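Local coordinates for tRNA delta(2)-isopentenylpyrophosphate transferase (Staphylococcus epidermidis ATCC 12228, PDB 3D3Q), which probably transfers a dimethylallyl group from dimethylallyl diphosphate to the adenine at position 37 of tRNAs that read codons beginning with uridine, at residues K87-I92 against K97-A102; V27-N32 against E58-P63; E80-A85 against L113-F118; I10-P15 against E22-V27. All blocks are in the same frame, centred on the assembly; numbering follows the deposited sequence.

Interaction 1. Residues K87-I92 against K97-A102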
# COMPACT_ATOMS: atom_id res chain seq x y z
N LYS A 87 19.85 -0.13 -1.31
CA LYS A 87 21.00 0.49 -1.96
C LYS A 87 20.60 1.86 -2.49
O LYS A 87 21.30 2.84 -2.24
CB LYS A 87 21.52 -0.41 -3.09
CG LYS A 87 22.02 -1.77 -2.62
CD LYS A 87 22.25 -2.73 -3.79
CE LYS A 87 22.67 -4.13 -3.32
NZ LYS A 87 22.67 -5.16 -4.42
N TYR A 88 19.47 1.94 -3.19
CA TYR A 88 19.00 3.21 -3.74
C TYR A 88 18.70 4.24 -2.63
O TYR A 88 19.02 5.42 -2.75
CB TYR A 88 17.74 3.00 -4.59
CG TYR A 88 17.96 2.38 -5.96
CD1 TYR A 88 17.45 1.11 -6.27
CD2 TYR A 88 18.63 3.07 -6.98
CE1 TYR A 88 17.58 0.55 -7.54
CE2 TYR A 88 18.77 2.52 -8.27
CZ TYR A 88 18.24 1.26 -8.54
OH TYR A 88 18.37 0.70 -9.79
N ILE A 89 18.10 3.79 -1.55
CA ILE A 89 17.80 4.70 -0.46
C ILE A 89 19.08 5.33 0.10
O ILE A 89 19.06 6.48 0.55
CB ILE A 89 17.03 3.97 0.68
CG1 ILE A 89 15.66 3.50 0.15
CG2 ILE A 89 16.86 4.89 1.87
CD1 ILE A 89 14.86 2.66 1.13
N LYS A 90 20.20 4.60 0.08
CA LYS A 90 21.47 5.14 0.57
C LYS A 90 22.09 6.06 -0.47
O LYS A 90 22.53 7.16 -0.16
CB LYS A 90 22.47 4.02 0.91
CG LYS A 90 22.47 3.53 2.37
CD LYS A 90 23.54 2.43 2.66
CE LYS A 90 23.24 1.09 1.93
NZ LYS A 90 24.25 -0.00 2.10
N ASP A 91 22.11 5.61 -1.72
CA ASP A 91 22.68 6.42 -2.78
C ASP A 91 21.97 7.76 -2.83
O ASP A 91 22.61 8.80 -2.91
CB ASP A 91 22.54 5.70 -4.12
CG ASP A 91 23.25 6.41 -5.23
OD1 ASP A 91 24.50 6.46 -5.19
OD2 ASP A 91 22.56 6.91 -6.15
N ILE A 92 20.64 7.74 -2.76
CA ILE A 92 19.82 8.95 -2.79
C ILE A 92 20.18 9.91 -1.64
O ILE A 92 20.48 11.09 -1.87
CB ILE A 92 18.29 8.60 -2.70
CG1 ILE A 92 17.86 7.83 -3.94
CG2 ILE A 92 17.45 9.87 -2.55
CD1 ILE A 92 16.41 7.40 -3.94
N LYS A 97 19.61 14.11 -1.09
CA LYS A 97 18.23 14.18 -1.55
C LYS A 97 17.30 13.42 -0.60
O LYS A 97 17.74 12.85 0.40
CB LYS A 97 18.11 13.62 -2.97
CG LYS A 97 18.45 14.62 -4.08
CD LYS A 97 18.47 13.94 -5.46
CE LYS A 97 17.94 14.88 -6.58
NZ LYS A 97 18.70 16.18 -6.71
N VAL A 98 16.01 13.43 -0.92
CA VAL A 98 15.03 12.77 -0.08
C VAL A 98 14.47 11.52 -0.71
O VAL A 98 13.67 11.58 -1.65
CB VAL A 98 13.85 13.69 0.22
CG1 VAL A 98 12.84 12.96 1.08
CG2 VAL A 98 14.35 14.94 0.91
N PRO A 99 14.89 10.35 -0.20
CA PRO A 99 14.42 9.07 -0.73
C PRO A 99 12.91 8.89 -0.46
O PRO A 99 12.45 8.96 0.69
CB PRO A 99 15.27 8.06 0.02
CG PRO A 99 15.43 8.72 1.35
CD PRO A 99 15.73 10.15 0.99
N ILE A 100 12.15 8.66 -1.54
CA ILE A 100 10.69 8.50 -1.46
C ILE A 100 10.28 7.22 -2.18
O ILE A 100 10.64 7.01 -3.33
CB ILE A 100 9.97 9.66 -2.18
CG1 ILE A 100 10.51 11.01 -1.69
CG2 ILE A 100 8.50 9.59 -1.92
CD1 ILE A 100 10.28 12.13 -2.68
N ILE A 101 9.52 6.37 -1.50
CA ILE A 101 9.04 5.15 -2.13
C ILE A 101 7.54 5.29 -2.36
O ILE A 101 6.77 5.59 -1.45
CB ILE A 101 9.36 3.90 -1.29
CG1 ILE A 101 8.83 4.07 0.13
CG2 ILE A 101 10.85 3.66 -1.27
CD1 ILE A 101 9.20 2.93 1.03
N ALA A 102 7.15 5.11 -3.62
CA ALA A 102 5.77 5.21 -4.04
C ALA A 102 5.25 3.82 -4.26
O ALA A 102 5.92 2.99 -4.89
CB ALA A 102 5.69 6.00 -5.31

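Interaction 2. Residues V27-N32 against E58-P63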
# COMPACT_ATOMS: atom_id res chain seq x y z
N VAL A 27 5.56 15.77 -3.95
CA VAL A 27 6.43 15.82 -2.77
C VAL A 27 7.87 15.85 -3.25
O VAL A 27 8.71 16.54 -2.69
CB VAL A 27 6.23 14.59 -1.89
CG1 VAL A 27 7.23 14.59 -0.77
CG2 VAL A 27 4.82 14.58 -1.36
N ALA A 28 8.15 15.08 -4.30
CA ALA A 28 9.48 15.00 -4.86
C ALA A 28 9.89 16.34 -5.43
O ALA A 28 11.07 16.70 -5.40
CB ALA A 28 9.52 13.94 -5.93
N LYS A 29 8.93 17.09 -5.96
CA LYS A 29 9.24 18.39 -6.53
C LYS A 29 9.36 19.48 -5.49
O LYS A 29 10.03 20.48 -5.73
CB LYS A 29 8.17 18.80 -7.55
CG LYS A 29 8.23 18.04 -8.86
CD LYS A 29 7.49 18.80 -9.97
CE LYS A 29 6.02 19.07 -9.63
NZ LYS A 29 5.30 19.87 -10.67
N LYS A 30 8.72 19.32 -4.33
CA LYS A 30 8.81 20.35 -3.31
C LYS A 30 9.99 20.12 -2.38
O LYS A 30 10.41 21.03 -1.68
CB LYS A 30 7.49 20.41 -2.51
CG LYS A 30 7.33 21.64 -1.62
CD LYS A 30 6.01 21.58 -0.87
CE LYS A 30 5.70 22.89 -0.14
NZ LYS A 30 4.32 22.88 0.44
N PHE A 31 10.54 18.90 -2.37
CA PHE A 31 11.69 18.56 -1.52
C PHE A 31 12.76 17.86 -2.31
O PHE A 31 13.45 16.98 -1.79
CB PHE A 31 11.23 17.67 -0.37
CG PHE A 31 10.20 18.30 0.48
CD1 PHE A 31 10.56 19.17 1.51
CD2 PHE A 31 8.85 18.08 0.23
CE1 PHE A 31 9.58 19.82 2.27
CE2 PHE A 31 7.86 18.72 0.98
CZ PHE A 31 8.22 19.59 2.01
N ASN A 32 12.91 18.27 -3.57
CA ASN A 32 13.88 17.71 -4.52
C ASN A 32 14.33 16.31 -4.12
O ASN A 32 15.48 16.08 -3.73
CB ASN A 32 15.09 18.64 -4.72
CG ASN A 32 16.03 18.63 -3.52
OD1 ASN A 32 15.59 18.71 -2.37
ND2 ASN A 32 17.34 18.54 -3.79
N GLU A 58 4.96 11.65 -17.44
CA GLU A 58 4.25 11.94 -16.22
C GLU A 58 5.17 12.11 -15.02
O GLU A 58 4.81 12.75 -14.04
CB GLU A 58 3.22 10.84 -15.96
CG GLU A 58 2.25 10.65 -17.13
CD GLU A 58 1.23 9.56 -16.86
OE1 GLU A 58 1.65 8.42 -16.55
OE2 GLU A 58 0.02 9.84 -16.97
N MSE A 59 6.37 11.54 -15.11
CA MSE A 59 7.35 11.64 -14.02
C MSE A 59 7.85 13.06 -13.82
O MSE A 59 8.60 13.33 -12.89
CB MSE A 59 8.55 10.74 -14.31
CG MSE A 59 8.26 9.26 -14.30
SE MSE A 59 9.88 8.22 -14.61
CE MSE A 59 9.15 6.84 -15.76
N GLU A 60 7.43 13.96 -14.72
CA GLU A 60 7.81 15.37 -14.68
C GLU A 60 9.26 15.65 -14.31
O GLU A 60 9.53 16.59 -13.58
CB GLU A 60 6.89 16.14 -13.73
CG GLU A 60 5.61 16.65 -14.37
CD GLU A 60 4.53 16.95 -13.35
OE1 GLU A 60 4.86 17.48 -12.26
OE2 GLU A 60 3.34 16.67 -13.64
N GLY A 61 10.18 14.84 -14.81
CA GLY A 61 11.58 15.09 -14.49
C GLY A 61 12.08 14.31 -13.30
O GLY A 61 13.24 13.91 -13.26
N ILE A 62 11.23 14.11 -12.30
CA ILE A 62 11.65 13.36 -11.13
C ILE A 62 12.10 11.96 -11.53
O ILE A 62 11.36 11.20 -12.14
CB ILE A 62 10.51 13.21 -10.13
CG1 ILE A 62 9.98 14.59 -9.72
CG2 ILE A 62 10.98 12.38 -8.95
CD1 ILE A 62 10.98 15.46 -9.02
N PRO A 63 13.34 11.59 -11.18
CA PRO A 63 13.85 10.26 -11.52
C PRO A 63 13.21 9.11 -10.74
O PRO A 63 13.11 9.17 -9.51
CB PRO A 63 15.35 10.39 -11.23
CG PRO A 63 15.39 11.39 -10.12
CD PRO A 63 14.39 12.43 -10.58

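Interaction 3. Residues E80-A85 against L113-F118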
# COMPACT_ATOMS: atom_id res chain seq x y z
N GLU A 80 14.07 -9.33 -2.79
CA GLU A 80 14.75 -8.82 -3.98
C GLU A 80 14.56 -7.30 -3.99
O GLU A 80 15.52 -6.55 -4.22
CB GLU A 80 14.17 -9.47 -5.25
CG GLU A 80 14.81 -9.02 -6.56
CD GLU A 80 16.33 -9.09 -6.55
OE1 GLU A 80 16.93 -8.72 -7.59
OE2 GLU A 80 16.93 -9.51 -5.53
N PHE A 81 13.34 -6.85 -3.70
CA PHE A 81 12.97 -5.44 -3.66
C PHE A 81 13.74 -4.73 -2.54
O PHE A 81 14.21 -3.60 -2.71
CB PHE A 81 11.45 -5.31 -3.44
CG PHE A 81 11.00 -3.96 -2.94
CD1 PHE A 81 11.20 -2.82 -3.71
CD2 PHE A 81 10.41 -3.82 -1.69
CE1 PHE A 81 10.82 -1.57 -3.23
CE2 PHE A 81 10.03 -2.58 -1.21
CZ PHE A 81 10.24 -1.45 -1.98
N LYS A 82 13.87 -5.40 -1.40
CA LYS A 82 14.57 -4.85 -0.24
C LYS A 82 16.06 -4.63 -0.52
O LYS A 82 16.62 -3.58 -0.19
CB LYS A 82 14.41 -5.78 0.97
CG LYS A 82 15.06 -5.27 2.24
CD LYS A 82 14.95 -6.28 3.36
CE LYS A 82 15.75 -5.82 4.56
NZ LYS A 82 15.34 -6.48 5.84
N LYS A 83 16.69 -5.62 -1.14
CA LYS A 83 18.11 -5.53 -1.46
C LYS A 83 18.38 -4.33 -2.35
O LYS A 83 19.28 -3.53 -2.05
CB LYS A 83 18.58 -6.81 -2.16
CG LYS A 83 20.04 -6.77 -2.54
CD LYS A 83 20.51 -8.08 -3.16
CE LYS A 83 22.04 -8.05 -3.32
NZ LYS A 83 22.60 -9.32 -3.87
N ARG A 84 17.60 -4.20 -3.43
CA ARG A 84 17.74 -3.09 -4.40
C ARG A 84 17.30 -1.74 -3.83
O ARG A 84 17.93 -0.72 -4.08
CB ARG A 84 16.93 -3.37 -5.67
CG ARG A 84 17.29 -4.65 -6.38
CD ARG A 84 16.68 -4.70 -7.77
NE ARG A 84 16.90 -6.01 -8.39
CZ ARG A 84 17.40 -6.20 -9.60
NH1 ARG A 84 17.74 -5.17 -10.37
NH2 ARG A 84 17.58 -7.44 -10.05
N ALA A 85 16.20 -1.74 -3.08
CA ALA A 85 15.70 -0.52 -2.49
C ALA A 85 16.67 0.04 -1.44
O ALA A 85 16.91 1.25 -1.42
CB ALA A 85 14.33 -0.76 -1.88
N LEU A 113 10.88 -1.84 5.91
CA LEU A 113 10.91 -0.94 7.05
C LEU A 113 11.47 -1.56 8.33
O LEU A 113 12.19 -0.89 9.07
CB LEU A 113 9.49 -0.42 7.32
CG LEU A 113 8.89 0.37 6.15
CD1 LEU A 113 7.46 0.75 6.48
CD2 LEU A 113 9.73 1.61 5.88
N TYR A 114 11.19 -2.83 8.55
CA TYR A 114 11.63 -3.50 9.76
C TYR A 114 12.50 -4.71 9.51
O TYR A 114 12.33 -5.41 8.52
CB TYR A 114 10.40 -3.95 10.55
CG TYR A 114 9.37 -2.86 10.69
CD1 TYR A 114 9.70 -1.66 11.29
CD2 TYR A 114 8.06 -3.03 10.22
CE1 TYR A 114 8.77 -0.65 11.42
CE2 TYR A 114 7.12 -2.02 10.34
CZ TYR A 114 7.49 -0.82 10.95
OH TYR A 114 6.61 0.21 11.12
N ASN A 115 13.43 -4.97 10.42
CA ASN A 115 14.30 -6.13 10.29
C ASN A 115 13.84 -7.30 11.11
O ASN A 115 14.60 -7.81 11.92
CB ASN A 115 15.70 -5.78 10.74
CG ASN A 115 16.54 -5.26 9.63
OD1 ASN A 115 17.73 -5.02 9.82
ND2 ASN A 115 15.94 -5.08 8.45
N TYR A 116 12.59 -7.72 10.93
CA TYR A 116 12.08 -8.85 11.69
C TYR A 116 11.21 -9.73 10.81
O TYR A 116 10.67 -9.27 9.81
CB TYR A 116 11.30 -8.36 12.95
CG TYR A 116 9.80 -8.10 12.76
CD1 TYR A 116 8.85 -9.14 12.85
CD2 TYR A 116 9.31 -6.81 12.43
CE1 TYR A 116 7.48 -8.90 12.62
CE2 TYR A 116 7.94 -6.57 12.20
CZ TYR A 116 7.04 -7.62 12.29
OH TYR A 116 5.73 -7.40 12.03
N ALA A 117 11.11 -11.00 11.18
CA ALA A 117 10.31 -11.95 10.43
C ALA A 117 8.86 -11.83 10.90
O ALA A 117 8.58 -11.98 12.08
CB ALA A 117 10.82 -13.37 10.67
N PHE A 118 7.97 -11.55 9.95
CA PHE A 118 6.55 -11.39 10.25
C PHE A 118 5.96 -12.67 10.83
O PHE A 118 6.68 -13.62 11.14
CB PHE A 118 5.74 -11.04 8.98
CG PHE A 118 5.28 -12.25 8.16
CD1 PHE A 118 3.97 -12.32 7.66
CD2 PHE A 118 6.16 -13.30 7.85
CE1 PHE A 118 3.54 -13.41 6.87
CE2 PHE A 118 5.74 -14.39 7.05
CZ PHE A 118 4.43 -14.44 6.56

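Interaction 4. Residues I10-P15 against E22-V27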
# COMPACT_ATOMS: atom_id res chain seq x y z
N ILE A 10 10.36 8.78 3.01
CA ILE A 10 8.91 9.03 2.89
C ILE A 10 8.30 7.81 2.23
O ILE A 10 8.87 7.28 1.28
CB ILE A 10 8.54 10.24 1.97
CG1 ILE A 10 9.06 11.57 2.54
CG2 ILE A 10 7.02 10.37 1.89
CD1 ILE A 10 8.36 11.99 3.81
N VAL A 11 7.16 7.35 2.74
CA VAL A 11 6.50 6.18 2.13
C VAL A 11 5.02 6.53 1.87
O VAL A 11 4.27 6.85 2.80
CB VAL A 11 6.60 4.91 3.05
CG1 VAL A 11 6.14 3.68 2.30
CG2 VAL A 11 8.02 4.71 3.52
N ILE A 12 4.60 6.46 0.61
CA ILE A 12 3.23 6.79 0.22
C ILE A 12 2.54 5.59 -0.41
O ILE A 12 2.70 5.33 -1.61
CB ILE A 12 3.22 7.98 -0.77
CG1 ILE A 12 3.99 9.15 -0.17
CG2 ILE A 12 1.79 8.40 -1.05
CD1 ILE A 12 4.19 10.31 -1.12
N VAL A 13 1.76 4.87 0.39
CA VAL A 13 1.05 3.69 -0.08
C VAL A 13 -0.40 4.06 -0.34
O VAL A 13 -0.87 5.07 0.15
CB VAL A 13 1.08 2.55 0.95
CG1 VAL A 13 2.51 2.06 1.16
CG2 VAL A 13 0.50 3.03 2.26
N GLY A 14 -1.09 3.23 -1.10
CA GLY A 14 -2.48 3.52 -1.39
C GLY A 14 -2.92 2.68 -2.57
O GLY A 14 -2.10 2.23 -3.35
N PRO A 15 -4.23 2.46 -2.73
CA PRO A 15 -4.71 1.66 -3.86
C PRO A 15 -4.33 2.24 -5.22
O PRO A 15 -4.06 3.44 -5.32
CB PRO A 15 -6.21 1.59 -3.63
CG PRO A 15 -6.50 2.88 -2.91
CD PRO A 15 -5.36 2.97 -1.93
N GLU A 22 0.82 10.49 -8.11
CA GLU A 22 0.86 11.92 -8.37
C GLU A 22 1.41 12.62 -7.14
O GLU A 22 2.33 13.43 -7.24
CB GLU A 22 -0.55 12.44 -8.69
CG GLU A 22 -1.14 11.89 -9.98
CD GLU A 22 -1.63 10.43 -9.88
OE1 GLU A 22 -2.02 9.88 -10.93
OE2 GLU A 22 -1.63 9.85 -8.78
N LEU A 23 0.86 12.31 -5.97
CA LEU A 23 1.32 12.90 -4.72
C LEU A 23 2.83 12.73 -4.54
O LEU A 23 3.51 13.67 -4.15
CB LEU A 23 0.57 12.28 -3.53
CG LEU A 23 0.99 12.77 -2.13
CD1 LEU A 23 0.66 14.23 -1.98
CD2 LEU A 23 0.27 11.96 -1.10
N SER A 24 3.34 11.54 -4.84
CA SER A 24 4.78 11.28 -4.71
C SER A 24 5.59 12.30 -5.51
O SER A 24 6.52 12.90 -4.99
CB SER A 24 5.15 9.88 -5.20
OG SER A 24 4.66 8.89 -4.32
N ILE A 25 5.22 12.50 -6.76
CA ILE A 25 5.94 13.44 -7.59
C ILE A 25 5.86 14.86 -7.02
O ILE A 25 6.86 15.58 -6.98
CB ILE A 25 5.40 13.38 -9.04
CG1 ILE A 25 5.65 11.98 -9.60
CG2 ILE A 25 6.06 14.42 -9.91
CD1 ILE A 25 5.28 11.81 -11.04
N GLU A 26 4.68 15.27 -6.55
CA GLU A 26 4.50 16.61 -5.97
C GLU A 26 5.42 16.81 -4.76
O GLU A 26 5.98 17.89 -4.58
CB GLU A 26 3.04 16.83 -5.57
CG GLU A 26 2.09 16.96 -6.78
CD GLU A 26 2.40 18.16 -7.68
OE1 GLU A 26 2.09 19.32 -7.28
OE2 GLU A 26 2.96 17.95 -8.79
N VAL A 27 5.56 15.77 -3.95
CA VAL A 27 6.43 15.82 -2.77
C VAL A 27 7.87 15.85 -3.25
O VAL A 27 8.71 16.54 -2.69
CB VAL A 27 6.23 14.59 -1.89
CG1 VAL A 27 7.23 14.59 -0.77
CG2 VAL A 27 4.82 14.58 -1.36

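Interaction 1. Residues K87-I92 against K97-A102
Ile-92 and Ile-89 of helix 87-92 rest on strand 98-102 at Pro-99, with the two axes running nearly antiparallel (150° between their N-to-C directions) and approaching to 7.6 Å. The CA atoms pair at nearly equal spacing, Ile-89 with Pro-99 at 5.5 Å and Ile-92 with Lys-97 at 5.6 Å. Beside the second pair the amide N of Lys-97 gives a hydrogen bond to Ile-92 O at 3.2 Å. Apart from this bond the contact between the side chains is apolar. The gamma-methyl of Ile-92 does most of the touching: CG2 lies 3.5 Å from Pro-99 N and also reaches Pro-99 CB and CD, so it sits against the pyrrolidine ring and its backbone nitrogen. With chi1 at -65°, CG2 of Ile-92 is anti to its own N and beside its carbonyl carbon, which turns it onto the proline. One turn back, Ile-89 CG2 meets Pro-99 CB at 4.0 Å, the two side chains crossing at about a right angle. The ring thus has two isoleucine methyls against its CB. Lys-97 adds only CB, 3.8 Å from Ile-92 CG2, before its chain turns away. A helix running back across the parallel strand that follows it is the alpha-beta unit of the P-loop NTPase type of fold.

Interaction 2. Residues V27-N32 against E58-P63
Glu-60 presents the one flat group that matters here, its carboxylate, and Lys-29 reaches one oxygen of it, on the syn side and 30° out of the carboxylate plane. The 2.9 Å separation of Lys-29 NZ from Glu-60 OE1 makes this a hydrogen-bonded salt bridge. The two side chains cross at about a right angle. A bend at chi3 (-58°) in the lysine chain brings CE to 3.3 Å from the same Glu-60 OE1, so the methylene before the ammonium also lies against that oxygen. Glu-26 OE2 is a second, long and weak ion-pair partner of Lys-29 NZ, and the two neighbouring carboxylates probably share its charge.

Next to the ion pair lies an apolar patch. Ile-62 sets both CG2 and CD1 at 3.7 Å from Ala-28 CB, straddling that methyl, while CD1 also reaches Lys-29 CG at 3.8 Å. A type I' turn from Met-59 to Ile-62 puts Glu-60 and Ile-62 on the helix. Within it Gly-61 has a positive phi (93°), and with its psi a side chain there would strike the preceding carbonyl oxygen.

The turn belongs to the long connection between strands 33-37 and 64-65. Ile-62 also touches Ile-25 of helix 20-30 and Ile-35 of strand 33-37, lying between that helix and that strand, next to the edge strand 64-65, whereas Val-27 and Phe-31 pack on helix 300-314.

Interaction 3. Residues E80-A85 against L113-F118
Lys-82 and Asn-115 form a small polar contact at the surface, where helix 78-94 faces the loop that leaves helix 106-113. The evidence is its size and spacing: only 71 Å² is buried in all, and the closest CA atoms, those of Lys-82 and Leu-113, are 9.0 Å apart. Most of the gap is spanned by the lysine, met by the Asn-115 side chain. Lys-82 is stretched out along its whole length, with chi1 at -178° and the later torsions also near 180°, so its ammonium is carried straight off the helix. Lys-82 NZ ends 3.0 Å from the amide atom modelled as Asn-115 ND2, the lysine crossing the asparagine at about a right angle. That amide is probably turned over in the model, and with it turned back the pair may be a hydrogen bond. Ser-111 O accepts a weak hydrogen bond from the same lysine nitrogen. The loop itself is tied down by backbone hydrogen bonds between Leu-113 and Asn-195 and between Asn-115 and Thr-193. Within the helix, Arg-84 grips Glu-80 side-on: NE and NH2 each donate to Glu-80 OE1 at 2.8 Å. Lys-82 thus brings a positive charge to the C-terminal end of helix 106-113, where late backbone carbonyls gather, an arrangement that is probably favourable to the helix dipole.

Interaction 4. Residues I10-P15 against E22-V27
Ile-12 carries this contact between the strand and the helix of the P-loop, the strand-loop-helix (Walker A) motif whose glycine-rich turn, Gly-14 onwards, is predicted to bind ATP. Strand 10-13 and helix 22-27 run nearly antiparallel, at 158°, and their axes approach to 9.3 Å, a gap bridged chiefly by the Ile-12 side chain. From the strand, Ile-12 CB starts 3.9 Å from Ser-24 OG. There the side chain branches. CG2 turns towards the start of segment 22-27 and meets Leu-23 CD2 at 3.9 Å. The other branch, through CG1, is anti to the carbonyl carbon (chi1 -54°) and carries the terminal methyl on to the helix. At that tip, Ile-12 CD1 lies 3.8 Å from Ser-24 CA and makes a looser contact of 4.3 Å with Val-27 CG2, one turn further along. Leu-23 and Val-27 also pack on helix 300-314. The one polar group in this apolar setting, the serine hydroxyl, is hydrogen-bonded to Lys-20 O within its own helix, and the same oxygen packs against the isoleucine tip, Ser-24 OG lying 3.5 Å from Ile-12 CD1.

Interactions 1 and 4 are buried and, in their side chains, largely apolar, and they reach the same parallel sheet: strands 98-102 and 8-13 are neighbours in it, with probable backbone hydrogen bonds from Ile-101 N to Ile-10 O and from Ile-12 N to Ile-101 O. Interaction 2 is partly buried. It shares helix 20-30, and Val-27 itself, with interaction 4, but adds a salt bridge where that helix reaches solvent. Interaction 3 lies at the surface and uses an earlier part of helix 78-94 than interaction 1; its chemistry is polar, with little packing. From sheet to surface, methyl contacts give way to charged groups; interaction 3 is also by far the smallest.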